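PDB 5BY3: BtGH115A from Bacteroides thetaiotaomicron, which probably removes alpha-linked 4-O-methyl-glucuronic acid from decorated arabinogalactans by hydrolysis, as a family GH115 glycoside hydrolase. Local coordinates for residues L44-R49 / L203-A208; D112-A117 / G236-A241; R194-I199 / K226-A231; Y211-H216 / L220-T225; A252-I257 / E277-E282. One frame throughout, in Å; residues are numbered along the deposited sequence.

Contact 1 (L44-R49 / L203-A208)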
# COMPACT_ATOMS: atom_id res chain seq x y z
N LEU A 44 26.97 1.79 2.12
CA LEU A 44 28.22 1.20 1.76
C LEU A 44 28.33 -0.24 2.27
O LEU A 44 28.64 -1.12 1.48
CB LEU A 44 29.37 2.07 2.24
CG LEU A 44 29.77 3.08 1.17
CD1 LEU A 44 30.98 3.86 1.66
CD2 LEU A 44 30.09 2.40 -0.14
N ASP A 45 28.06 -0.47 3.55
CA ASP A 45 28.03 -1.83 4.11
C ASP A 45 27.11 -2.76 3.30
O ASP A 45 27.51 -3.89 2.95
CB ASP A 45 27.63 -1.82 5.60
CG ASP A 45 28.73 -1.32 6.53
OD1 ASP A 45 29.85 -0.98 6.08
OD2 ASP A 45 28.47 -1.26 7.75
N LEU A 46 25.92 -2.25 2.98
CA LEU A 46 24.93 -2.99 2.22
C LEU A 46 25.45 -3.33 0.84
O LEU A 46 25.23 -4.42 0.37
CB LEU A 46 23.63 -2.22 2.09
CG LEU A 46 22.50 -2.54 3.05
CD1 LEU A 46 21.27 -1.73 2.66
CD2 LEU A 46 22.21 -4.05 3.09
N LEU A 47 26.16 -2.40 0.20
CA LEU A 47 26.72 -2.67 -1.13
C LEU A 47 27.81 -3.74 -1.08
O LEU A 47 27.90 -4.60 -1.96
CB LEU A 47 27.21 -1.39 -1.82
CG LEU A 47 27.87 -1.53 -3.20
CD1 LEU A 47 26.90 -1.89 -4.31
CD2 LEU A 47 28.55 -0.24 -3.57
N SER A 48 28.63 -3.66 -0.05
CA SER A 48 29.76 -4.54 0.12
C SER A 48 29.24 -5.92 0.29
O SER A 48 29.75 -6.86 -0.33
CB SER A 48 30.57 -4.15 1.36
OG SER A 48 30.91 -2.81 1.25
N ARG A 49 28.21 -6.04 1.13
CA ARG A 49 27.48 -7.29 1.28
C ARG A 49 27.04 -7.87 -0.09
O ARG A 49 27.17 -9.07 -0.33
CB ARG A 49 26.30 -7.06 2.21
CG ARG A 49 25.58 -8.32 2.61
CD ARG A 49 24.72 -8.01 3.80
NE ARG A 49 23.32 -7.90 3.44
CZ ARG A 49 22.37 -7.42 4.25
NH1 ARG A 49 22.66 -6.98 5.47
NH2 ARG A 49 21.12 -7.38 3.82
N LEU A 203 13.80 -0.57 3.56
CA LEU A 203 13.36 0.78 3.15
C LEU A 203 14.40 1.46 2.31
O LEU A 203 14.08 2.04 1.29
CB LEU A 203 12.99 1.65 4.34
CG LEU A 203 11.81 1.17 5.20
CD1 LEU A 203 11.67 2.08 6.41
CD2 LEU A 203 10.50 1.08 4.42
N LEU A 204 15.66 1.32 2.70
CA LEU A 204 16.78 1.81 1.89
C LEU A 204 16.74 1.24 0.48
O LEU A 204 16.77 1.98 -0.52
CB LEU A 204 18.11 1.50 2.58
CG LEU A 204 18.52 2.26 3.86
CD1 LEU A 204 20.01 2.15 4.17
CD2 LEU A 204 18.12 3.73 3.84
N ARG A 205 16.61 -0.09 0.40
CA ARG A 205 16.60 -0.76 -0.91
C ARG A 205 15.37 -0.38 -1.73
O ARG A 205 15.41 -0.47 -2.96
CB ARG A 205 16.63 -2.27 -0.73
CG ARG A 205 17.94 -2.83 -0.27
CD ARG A 205 17.83 -4.36 -0.37
NE ARG A 205 18.95 -5.12 0.20
CZ ARG A 205 20.19 -5.11 -0.27
NH1 ARG A 205 20.52 -4.33 -1.31
NH2 ARG A 205 21.14 -5.85 0.31
N LEU A 206 14.28 0.00 -1.05
CA LEU A 206 13.08 0.50 -1.71
C LEU A 206 13.10 2.02 -1.99
O LEU A 206 12.14 2.57 -2.58
CB LEU A 206 11.84 0.09 -0.91
CG LEU A 206 11.43 -1.38 -0.86
CD1 LEU A 206 10.38 -1.59 0.23
CD2 LEU A 206 10.93 -1.86 -2.21
N ARG A 207 14.19 2.67 -1.57
CA ARG A 207 14.40 4.15 -1.60
C ARG A 207 13.39 4.94 -0.78
O ARG A 207 13.06 6.05 -1.12
CB ARG A 207 14.47 4.75 -3.03
CG ARG A 207 15.38 4.07 -4.04
CD ARG A 207 14.52 3.24 -4.97
NE ARG A 207 15.15 3.08 -6.27
CZ ARG A 207 14.55 2.74 -7.40
NH1 ARG A 207 13.23 2.50 -7.47
NH2 ARG A 207 15.30 2.67 -8.47
N ALA A 208 12.87 4.32 0.26
CA ALA A 208 11.92 4.95 1.16
C ALA A 208 12.78 5.62 2.22
O ALA A 208 13.95 5.21 2.45
CB ALA A 208 11.01 3.89 1.77

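Contact 2 (D112-A117 / G236-A241)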
# COMPACT_ATOMS: atom_id res chain seq x y z
N ASP A 112 22.64 15.44 -1.59
CA ASP A 112 22.65 15.47 -0.12
C ASP A 112 23.04 14.06 0.36
O ASP A 112 23.46 13.26 -0.45
CB ASP A 112 21.32 15.95 0.46
CG ASP A 112 20.12 15.30 -0.21
OD1 ASP A 112 20.11 14.06 -0.35
OD2 ASP A 112 19.20 16.04 -0.60
N SER A 113 22.96 13.78 1.67
CA SER A 113 23.40 12.49 2.25
C SER A 113 22.50 11.32 1.79
O SER A 113 23.01 10.25 1.44
CB SER A 113 23.40 12.57 3.77
OG SER A 113 24.05 13.74 4.21
N HIS A 114 21.19 11.53 1.80
CA HIS A 114 20.28 10.50 1.33
C HIS A 114 20.51 10.19 -0.14
O HIS A 114 20.60 9.02 -0.54
CB HIS A 114 18.84 10.84 1.68
CG HIS A 114 18.52 10.52 3.10
ND1 HIS A 114 18.97 11.28 4.15
CD2 HIS A 114 17.86 9.47 3.65
CE1 HIS A 114 18.58 10.73 5.30
NE2 HIS A 114 17.89 9.64 5.02
N GLY A 115 20.73 11.24 -0.93
CA GLY A 115 21.07 11.10 -2.33
C GLY A 115 22.30 10.25 -2.56
O GLY A 115 22.32 9.41 -3.46
N THR A 116 23.33 10.46 -1.77
CA THR A 116 24.53 9.67 -1.87
C THR A 116 24.19 8.19 -1.57
O THR A 116 24.58 7.32 -2.34
CB THR A 116 25.61 10.23 -0.92
OG1 THR A 116 25.79 11.61 -1.24
CG2 THR A 116 26.95 9.48 -1.07
N ALA A 117 23.45 7.94 -0.48
CA ALA A 117 23.02 6.59 -0.10
C ALA A 117 22.29 5.89 -1.25
O ALA A 117 22.58 4.71 -1.56
CB ALA A 117 22.13 6.64 1.14
N GLY A 236 19.22 6.42 8.84
CA GLY A 236 18.82 7.73 8.25
C GLY A 236 17.36 7.79 7.88
O GLY A 236 17.00 8.34 6.83
N ILE A 237 16.51 7.22 8.75
CA ILE A 237 15.09 7.07 8.51
C ILE A 237 14.36 8.11 9.34
O ILE A 237 14.59 8.24 10.54
CB ILE A 237 14.60 5.66 8.99
CG1 ILE A 237 15.27 4.49 8.20
CG2 ILE A 237 13.08 5.56 9.07
CD1 ILE A 237 15.02 4.43 6.70
N PHE A 238 13.45 8.84 8.72
CA PHE A 238 12.63 9.76 9.46
C PHE A 238 11.66 8.92 10.25
O PHE A 238 10.92 8.12 9.69
CB PHE A 238 11.96 10.74 8.51
CG PHE A 238 12.93 11.70 7.90
CD1 PHE A 238 13.78 11.31 6.87
CD2 PHE A 238 13.03 13.02 8.39
CE1 PHE A 238 14.72 12.21 6.31
CE2 PHE A 238 13.96 13.92 7.85
CZ PHE A 238 14.82 13.51 6.80
N MSE A 239 11.74 9.05 11.57
CA MSE A 239 10.69 8.52 12.44
C MSE A 239 9.55 9.50 12.38
O MSE A 239 9.72 10.72 12.61
CB MSE A 239 11.22 8.36 13.87
CG MSE A 239 12.44 7.44 13.97
SE MSE A 239 11.97 5.70 13.13
CE MSE A 239 10.43 5.14 14.21
N GLY A 240 8.39 8.97 11.97
CA GLY A 240 7.11 9.66 11.96
C GLY A 240 6.21 8.78 12.79
O GLY A 240 6.69 7.81 13.37
N ALA A 241 4.91 9.09 12.88
CA ALA A 241 3.94 8.25 13.62
C ALA A 241 2.55 8.66 13.18
O ALA A 241 2.42 9.62 12.45
CB ALA A 241 4.09 8.39 15.14

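Contact 3 (R194-I199 / K226-A231)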
# COMPACT_ATOMS: atom_id res chain seq x y z
N ARG A 194 17.66 -5.09 16.27
CA ARG A 194 18.06 -5.98 15.16
C ARG A 194 16.93 -6.14 14.12
O ARG A 194 17.16 -5.99 12.92
CB ARG A 194 18.63 -7.33 15.68
CG ARG A 194 20.13 -7.56 15.43
CD ARG A 194 21.03 -6.89 16.45
NE ARG A 194 21.23 -5.46 16.18
CZ ARG A 194 21.52 -4.52 17.10
NH1 ARG A 194 21.67 -4.85 18.38
NH2 ARG A 194 21.65 -3.24 16.73
N THR A 195 15.70 -6.35 14.57
CA THR A 195 14.55 -6.33 13.65
C THR A 195 14.43 -5.00 12.86
O THR A 195 14.24 -5.01 11.63
CB THR A 195 13.28 -6.67 14.39
OG1 THR A 195 13.51 -7.85 15.17
CG2 THR A 195 12.12 -6.87 13.42
N ASN A 196 14.59 -3.87 13.55
CA ASN A 196 14.48 -2.57 12.89
C ASN A 196 15.56 -2.29 11.84
O ASN A 196 15.26 -1.79 10.75
CB ASN A 196 14.32 -1.44 13.92
CG ASN A 196 12.90 -1.36 14.46
OD1 ASN A 196 12.00 -0.81 13.81
ND2 ASN A 196 12.67 -1.95 15.64
N GLU A 197 16.81 -2.68 12.13
CA GLU A 197 17.86 -2.62 11.12
C GLU A 197 17.47 -3.38 9.84
O GLU A 197 17.72 -2.89 8.72
CB GLU A 197 19.19 -3.10 11.68
CG GLU A 197 19.71 -2.21 12.80
CD GLU A 197 20.93 -2.78 13.52
OE1 GLU A 197 20.92 -4.00 13.84
OE2 GLU A 197 21.87 -2.00 13.78
N ARG A 198 16.85 -4.56 10.01
CA ARG A 198 16.31 -5.31 8.88
C ARG A 198 15.22 -4.56 8.09
O ARG A 198 15.28 -4.55 6.86
CB ARG A 198 15.79 -6.68 9.32
CG ARG A 198 16.88 -7.73 9.50
CD ARG A 198 17.73 -8.00 8.26
NE ARG A 198 18.70 -9.05 8.58
CZ ARG A 198 19.67 -9.53 7.80
NH1 ARG A 198 19.90 -9.09 6.56
NH2 ARG A 198 20.42 -10.50 8.31
N ILE A 199 14.26 -3.96 8.79
CA ILE A 199 13.24 -3.11 8.17
C ILE A 199 13.86 -1.92 7.44
O ILE A 199 13.51 -1.63 6.28
CB ILE A 199 12.18 -2.65 9.17
CG1 ILE A 199 11.55 -3.89 9.84
CG2 ILE A 199 11.13 -1.80 8.47
CD1 ILE A 199 10.58 -3.59 10.98
N LYS A 226 15.31 0.01 23.83
CA LYS A 226 16.72 0.32 23.78
C LYS A 226 17.33 -0.12 22.42
O LYS A 226 17.23 -1.28 22.02
CB LYS A 226 17.41 -0.29 25.01
CG LYS A 226 18.93 -0.27 25.03
CD LYS A 226 19.47 1.05 25.56
CE LYS A 226 20.89 0.86 26.07
NZ LYS A 226 21.70 2.05 25.70
N GLY A 227 17.95 0.84 21.74
CA GLY A 227 18.63 0.61 20.47
C GLY A 227 17.93 1.24 19.28
O GLY A 227 18.58 1.76 18.35
N ASN A 228 16.60 1.24 19.35
CA ASN A 228 15.73 1.54 18.21
C ASN A 228 15.97 2.92 17.63
O ASN A 228 16.18 3.05 16.41
CB ASN A 228 14.27 1.34 18.60
CG ASN A 228 13.82 -0.12 18.55
OD1 ASN A 228 12.62 -0.40 18.66
ND2 ASN A 228 14.77 -1.05 18.37
N ARG A 229 15.97 3.91 18.51
CA ARG A 229 16.20 5.30 18.16
C ARG A 229 17.57 5.49 17.45
O ARG A 229 17.65 6.09 16.35
CB ARG A 229 16.06 6.15 19.42
CG ARG A 229 16.15 7.65 19.23
CD ARG A 229 16.18 8.38 20.57
NE ARG A 229 17.25 7.89 21.45
CZ ARG A 229 18.53 8.26 21.37
NH1 ARG A 229 18.92 9.14 20.45
NH2 ARG A 229 19.43 7.75 22.21
N GLU A 230 18.61 4.91 18.05
CA GLU A 230 19.98 4.92 17.49
C GLU A 230 20.12 4.15 16.15
O GLU A 230 20.86 4.59 15.25
CB GLU A 230 21.00 4.43 18.53
CG GLU A 230 21.04 5.28 19.82
CD GLU A 230 20.29 4.65 21.03
OE1 GLU A 230 19.11 4.19 20.92
OE2 GLU A 230 20.91 4.62 22.12
N ALA A 231 19.38 3.03 16.02
CA ALA A 231 19.30 2.27 14.75
C ALA A 231 18.72 3.12 13.62
O ALA A 231 19.22 3.12 12.49
CB ALA A 231 18.49 0.99 14.94

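Contact 4 (Y211-H216 / L220-T225)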
# COMPACT_ATOMS: atom_id res chain seq x y z
N TYR A 211 9.42 6.05 8.38
CA TYR A 211 8.88 4.88 9.07
C TYR A 211 7.92 5.31 10.15
O TYR A 211 8.22 6.23 10.89
CB TYR A 211 10.03 4.07 9.70
CG TYR A 211 9.66 2.81 10.48
CD1 TYR A 211 8.74 1.89 9.99
CD2 TYR A 211 10.31 2.50 11.69
CE1 TYR A 211 8.42 0.75 10.71
CE2 TYR A 211 10.02 1.36 12.39
CZ TYR A 211 9.07 0.48 11.90
OH TYR A 211 8.77 -0.68 12.62
N TRP A 212 6.76 4.66 10.21
CA TRP A 212 5.88 4.76 11.36
C TRP A 212 5.98 3.40 12.05
O TRP A 212 5.49 2.42 11.53
CB TRP A 212 4.43 5.03 10.95
CG TRP A 212 4.14 6.39 10.35
CD1 TRP A 212 5.04 7.40 10.03
CD2 TRP A 212 2.86 6.87 9.94
NE1 TRP A 212 4.37 8.48 9.49
CE2 TRP A 212 3.04 8.18 9.40
CE3 TRP A 212 1.56 6.33 9.99
CZ2 TRP A 212 1.97 8.93 8.93
CZ3 TRP A 212 0.51 7.08 9.52
CH2 TRP A 212 0.71 8.36 9.01
N PRO A 213 6.64 3.34 13.22
CA PRO A 213 6.91 2.06 13.89
C PRO A 213 5.63 1.40 14.37
O PRO A 213 4.63 2.09 14.45
CB PRO A 213 7.75 2.48 15.08
CG PRO A 213 7.28 3.87 15.40
CD PRO A 213 7.02 4.50 14.06
N ALA A 214 5.66 0.09 14.68
CA ALA A 214 4.52 -0.64 15.34
C ALA A 214 4.17 0.04 16.63
O ALA A 214 5.07 0.53 17.32
CB ALA A 214 4.89 -2.09 15.64
N MSE A 215 2.90 0.03 16.99
CA MSE A 215 2.44 0.86 18.10
C MSE A 215 1.21 0.31 18.74
O MSE A 215 0.59 0.97 19.58
CB MSE A 215 2.21 2.31 17.60
CG MSE A 215 1.27 2.53 16.41
SE MSE A 215 -0.62 2.09 16.78
CE MSE A 215 -1.31 3.86 17.34
N HIS A 216 0.82 -0.88 18.33
CA HIS A 216 -0.30 -1.54 18.96
C HIS A 216 -0.01 -1.83 20.43
O HIS A 216 1.14 -2.06 20.80
CB HIS A 216 -0.66 -2.82 18.20
CG HIS A 216 -1.78 -2.62 17.21
ND1 HIS A 216 -2.62 -3.64 16.84
CD2 HIS A 216 -2.21 -1.52 16.56
CE1 HIS A 216 -3.52 -3.18 15.99
NE2 HIS A 216 -3.29 -1.89 15.81
N LEU A 220 5.93 -3.14 22.45
CA LEU A 220 6.73 -2.14 23.15
C LEU A 220 6.90 -0.88 22.30
O LEU A 220 7.46 -0.96 21.20
CB LEU A 220 8.12 -2.67 23.54
CG LEU A 220 8.85 -1.83 24.61
CD1 LEU A 220 8.18 -1.98 25.98
CD2 LEU A 220 10.35 -2.17 24.67
N PRO A 221 6.45 0.29 22.79
CA PRO A 221 6.67 1.51 21.99
C PRO A 221 8.11 1.69 21.56
O PRO A 221 9.05 1.44 22.34
CB PRO A 221 6.20 2.63 22.92
CG PRO A 221 5.09 1.98 23.70
CD PRO A 221 5.54 0.56 23.94
N PHE A 222 8.25 2.09 20.31
CA PHE A 222 9.53 2.22 19.64
C PHE A 222 10.57 2.95 20.47
O PHE A 222 11.68 2.44 20.64
CB PHE A 222 9.34 2.97 18.33
CG PHE A 222 10.60 3.13 17.54
CD1 PHE A 222 11.07 2.10 16.76
CD2 PHE A 222 11.32 4.33 17.58
CE1 PHE A 222 12.23 2.25 16.01
CE2 PHE A 222 12.48 4.48 16.84
CZ PHE A 222 12.94 3.43 16.06
N PHE A 223 10.20 4.13 20.98
CA PHE A 223 11.15 5.04 21.61
C PHE A 223 11.42 4.69 23.07
O PHE A 223 12.26 5.32 23.73
CB PHE A 223 10.65 6.46 21.47
CG PHE A 223 10.91 7.08 20.13
CD1 PHE A 223 12.22 7.30 19.68
CD2 PHE A 223 9.84 7.50 19.33
CE1 PHE A 223 12.47 7.92 18.46
CE2 PHE A 223 10.09 8.13 18.11
CZ PHE A 223 11.40 8.34 17.67
N LEU A 224 10.70 3.69 23.55
CA LEU A 224 10.91 3.04 24.84
C LEU A 224 11.64 1.71 24.69
O LEU A 224 11.62 0.89 25.61
CB LEU A 224 9.56 2.81 25.55
CG LEU A 224 8.87 4.09 26.04
CD1 LEU A 224 7.70 3.76 26.96
CD2 LEU A 224 9.91 4.96 26.75
N THR A 225 12.27 1.50 23.53
CA THR A 225 12.99 0.26 23.24
C THR A 225 14.43 0.66 23.08
O THR A 225 14.75 1.54 22.28
CB THR A 225 12.48 -0.46 21.96
OG1 THR A 225 11.06 -0.64 22.03
CG2 THR A 225 13.18 -1.82 21.75
O HOH W 1 7.23 -0.28 18.46

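Contact 5 (A252-I257 / E277-E282)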
# COMPACT_ATOMS: atom_id res chain seq x y z
N ALA A 252 -1.02 5.14 22.71
CA ALA A 252 -1.55 3.75 22.81
C ALA A 252 -0.82 2.87 23.81
O ALA A 252 -1.45 2.30 24.69
CB ALA A 252 -1.61 3.08 21.44
N GLY A 253 0.51 2.83 23.68
CA GLY A 253 1.38 2.07 24.57
C GLY A 253 2.00 2.85 25.72
O GLY A 253 2.12 2.33 26.82
N GLU A 254 2.39 4.11 25.46
CA GLU A 254 3.20 4.93 26.42
C GLU A 254 2.40 5.60 27.49
O GLU A 254 2.89 5.70 28.59
CB GLU A 254 4.06 6.01 25.72
CG GLU A 254 5.16 5.45 24.85
CD GLU A 254 6.02 6.53 24.24
OE1 GLU A 254 5.74 7.00 23.11
OE2 GLU A 254 6.99 6.90 24.90
N TRP A 255 1.19 6.06 27.18
CA TRP A 255 0.39 6.80 28.14
C TRP A 255 0.13 6.08 29.47
O TRP A 255 0.17 6.71 30.55
CB TRP A 255 -0.92 7.32 27.55
CG TRP A 255 -1.64 8.19 28.55
CD1 TRP A 255 -2.72 7.84 29.32
CD2 TRP A 255 -1.27 9.52 28.96
NE1 TRP A 255 -3.07 8.89 30.14
CE2 TRP A 255 -2.21 9.93 29.94
CE3 TRP A 255 -0.27 10.42 28.56
CZ2 TRP A 255 -2.17 11.19 30.54
CZ3 TRP A 255 -0.23 11.69 29.16
CH2 TRP A 255 -1.17 12.06 30.14
N LYS A 256 -0.12 4.78 29.40
CA LYS A 256 -0.32 4.01 30.62
C LYS A 256 1.01 3.73 31.34
O LYS A 256 0.99 3.37 32.51
CB LYS A 256 -1.14 2.74 30.36
CG LYS A 256 -0.38 1.52 29.84
CD LYS A 256 -0.51 1.34 28.33
CE LYS A 256 -1.70 0.45 27.94
NZ LYS A 256 -1.73 0.17 26.48
N ILE A 257 2.15 3.89 30.66
CA ILE A 257 3.48 3.69 31.27
C ILE A 257 4.08 4.95 31.97
O ILE A 257 4.68 4.84 33.05
CB ILE A 257 4.50 3.11 30.23
CG1 ILE A 257 4.19 1.64 29.89
CG2 ILE A 257 5.94 3.23 30.70
CD1 ILE A 257 4.71 1.19 28.52
N GLU A 277 6.66 16.61 26.04
CA GLU A 277 7.92 17.34 26.25
C GLU A 277 9.12 16.45 26.49
O GLU A 277 10.18 16.65 25.88
CB GLU A 277 7.79 18.32 27.42
CG GLU A 277 9.11 18.95 27.87
CD GLU A 277 8.94 19.88 29.06
OE1 GLU A 277 9.07 21.12 28.88
OE2 GLU A 277 8.65 19.35 30.16
N ASP A 278 8.98 15.47 27.37
CA ASP A 278 10.11 14.61 27.71
C ASP A 278 10.68 13.97 26.46
O ASP A 278 11.89 13.82 26.32
CB ASP A 278 9.67 13.55 28.71
CG ASP A 278 9.22 14.14 30.04
OD1 ASP A 278 9.44 15.36 30.25
OD2 ASP A 278 8.67 13.36 30.88
N ARG A 279 9.76 13.63 25.54
CA ARG A 279 10.06 12.93 24.30
C ARG A 279 10.74 13.84 23.27
O ARG A 279 11.77 13.48 22.74
CB ARG A 279 8.76 12.32 23.73
CG ARG A 279 8.81 11.86 22.28
CD ARG A 279 9.80 10.71 22.03
NE ARG A 279 9.86 9.73 23.11
CZ ARG A 279 8.96 8.78 23.30
NH1 ARG A 279 7.91 8.65 22.49
NH2 ARG A 279 9.11 7.95 24.31
N VAL A 280 10.14 14.99 22.99
CA VAL A 280 10.76 16.03 22.16
C VAL A 280 12.20 16.35 22.63
O VAL A 280 13.06 16.56 21.80
CB VAL A 280 9.90 17.29 22.12
CG1 VAL A 280 10.39 18.28 21.08
CG2 VAL A 280 8.45 16.93 21.86
N LYS A 281 12.44 16.35 23.95
CA LYS A 281 13.76 16.54 24.55
C LYS A 281 14.77 15.49 24.07
O LYS A 281 15.86 15.86 23.62
CB LYS A 281 13.71 16.51 26.08
CG LYS A 281 13.31 17.80 26.76
CD LYS A 281 13.81 17.83 28.20
CE LYS A 281 13.13 18.93 29.01
NZ LYS A 281 13.53 18.97 30.45
N GLU A 282 14.42 14.21 24.14
CA GLU A 282 15.39 13.14 23.87
C GLU A 282 15.65 12.84 22.37
O GLU A 282 16.54 12.05 22.02
CB GLU A 282 15.00 11.86 24.62
CG GLU A 282 13.70 11.24 24.12
CD GLU A 282 13.37 9.92 24.79
OE1 GLU A 282 14.10 9.49 25.72
OE2 GLU A 282 12.37 9.31 24.38

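Contact 1 (L44-R49 / L203-A208)
L46 and R205 mark the point where helix 38-55 comes nearest to the last turn of helix 193-205, with their CA atoms 9.2 Å apart, so the side chains have to bridge the gap between the backbones. L46 does so on two fronts. Its CD1 methyl meets CD1 of L204 at 4.3 Å, a small apolar patch. Its other branch touches both guanidinium groups: CD2 of L46 lies 3.5 Å from NH2 of R205 and over the centre of one face of the R49 guanidinium. R49 folds back over its own helix in this way because its chain, which leaves with CG anti to the backbone N (chi1 -172°), bends at chi3. R205 arrives from the other helix extended from CG to NE, and its NH2 stands 3.8 Å from NH2 of R49, with the two guanidinium planes turned 60° apart. The pair illustrates how arginines can gather round shared acids. E133 forms salt bridges with the NH2 groups of both, E201 takes R49 and D50 takes R205. Helix 38-55 flanks the N-terminal mixed sheet, whereas helix 193-205 belongs to the (beta/alpha)8 barrel, so the cluster lies at a domain junction. The shared carboxylates probably offset the two like charges and allow the arginines to sit this close, while CD2 of L46 packs against both groups.

Contact 2 (D112-A117 / G236-A241)
H114 reaches from the first turn of helix 113-126 to the carbonyl of G236, and almost the whole contact hangs on the set of its imidazole. The ring swings out with CG beside the backbone N and anti to the carbonyl carbon (chi1 -80°), which carries NE2 away from its own helix. NE2 then donates to G236 O in a nearly straight bond (N-H...O 169°), with the oxygen at the ring edge and near its plane. The modelled separation between H114 NE2 and G236 O, 2.4 Å, is very short and its exact value is doubtful. G236 has positive phi, just past the end of helix 228-235, and a CB there would come tight against NE2 of H114, so the close approach is consistent with the lack of a side chain there. F238 completes the interface: its CE1 comes 4.3 Å from CE1 of H114, and the two rings meet obliquely, planes at 41°. The turn that carries H114 is itself well fixed. D112 is the N-cap, its OD1 accepting from G115 N at 2.9 Å, while its backbone O takes both T116 N and T116 OG1, which approach from opposite faces of the carbonyl. Around this junction, S113, T116 and A117 lean on helix 38-55 of the N-terminal domain and the loop before it. On the barrel side F238 pairs with strand 210-212 and sets its ring edge-to-face with Y162, while I237 packs against helix 193-205.

Contact 3 (R194-I199 / K226-A231)
N228 faces N196 at the start of helix 228-235, their CA atoms 6.8 Å apart. Just before it, G227 holds the N-cap position with backbone angles at which a CB would collide with the carbonyl O of K226. The N228 side chain crosses that of N196 at about a right angle, the amide planes 65° apart. Although ND2 of N196 lies 3.4 Å from OD1 of N228, the angle is too poor for a hydrogen bond, and N196 ND2 donates instead to the backbone O of G192. F222 touches both asparagines. The two helices are successive outer helices of the TIM barrel, a worked case of neighbours joined through the intervening strand, 210-212. One turn further on, A231 is the point of closest backbone approach, its CA 6.3 Å from that of E197. The CB of A231 meets CG of E197 at 4.0 Å, and beyond CG the glutamate runs on extended to R194, whose NE donates to OE1 of E197 at 2.8 Å. Were E197 an alanine, the CG that meets A231 would be gone, which would probably open a gap beside its methyl and leave R194 without this carboxylate. A231 also packs on F200, one turn along helix 193-205 from N196.

Contact 4 (Y211-H216 / L220-T225)
Y211 opens the contact from the end of strand 210-212: its CE2 meets CE1 of F222 at 4.3 Å, the phenylalanine atom lying at the edge of the tyrosine ring and near its plane. CA of P213, two residues later, lies over one face of that ring, offset toward its rim. P213 does most of the work. Its CB and CG press on F222, with P213 CB 3.7 Å from F222 CB and the pyrrolidine crossing the phenylalanine at about a right angle. F222 holds CG anti to its own N (chi1 -178°), which sends the ring past the proline toward Y211. At A214 the contact turns polar: a water lies 2.6 Å from A214 O and 2.8 Å from L220 O and is placed to donate to either, although it has more acceptors in reach than protons. The 220-225 turn is tied to itself, for T225 OG1 donates to P221 O at 2.9 Å, while L224 N reaches the same oxygen from the opposite face of its plane. M239 of the neighbouring barrel strand lies against Y211, P213 and F222. The loop springs from the C-terminal end of a barrel strand, the end that bears the active site in TIM-barrel enzymes, and the Y211 side chain is about 14 Å from the bound nickel ion. Chemically, apolar rings pack the loop back against the end of its strand, and one water lies between two backbone carbonyls that could not bond to each other.

Contact 5 (A252-I257 / E277-E282)
E254 and R279 meet almost coplanar, the carboxylate and guanidinium planes only 10° apart, so that the two oxygens of E254 face the two terminal nitrogens of R279. OE1 of E254 offers its syn lone pair to NH1 of R279 at 2.8 Å, in a nearly straight bond (N-H...O 164°). The second bond, from NH2 of R279 to OE2 of E254, is modelled at 2.4 Å, and that very short value is doubtful. The chain of R279 leaves its helix with CG anti to the backbone N (chi1 166°) and then bends at chi2 and chi3, which turns NE back toward its own helix. There NE donates to OE2 of E282 at 2.8 Å, so one guanidinium serves two acids, through its terminal nitrogens and through NE. Helices 251-258 and 265-283 both belong to the long excursion between barrel strands 238-239 and 290-291. A leucine in place of R279 would probably cost E254 its paired partner and leave E282 free to turn. With A248 O also taking NH1, all three nitrogens of R279 are engaged. The charges of E254 and R279, both buried, are thus probably largely paired, and R279, placed between two glutamates, would be expected to stay protonated.

How the contacts relate
From the N terminus, contact 1 closes the first long loop, bringing helix 38-55 onto helix 193-205, and contact 2 closes another from helix 113-126 to the turn before strand 238-239. These two cross, as do contacts 1 and 3. Contact 3 is nested inside the loop of contact 2, and contact 4 inside that of contact 3. Contact 5 comes last, in series. Contacts 1 and 2 tie the N-terminal domain to the barrel, touching through L203 and I237. Contacts 2 and 4 share the pairing of strands 210-212 and 238-239, and contacts 3 and 4 meet at N196 and F222. F223 and P221 carry contact 4 onto the helix pair of contact 5.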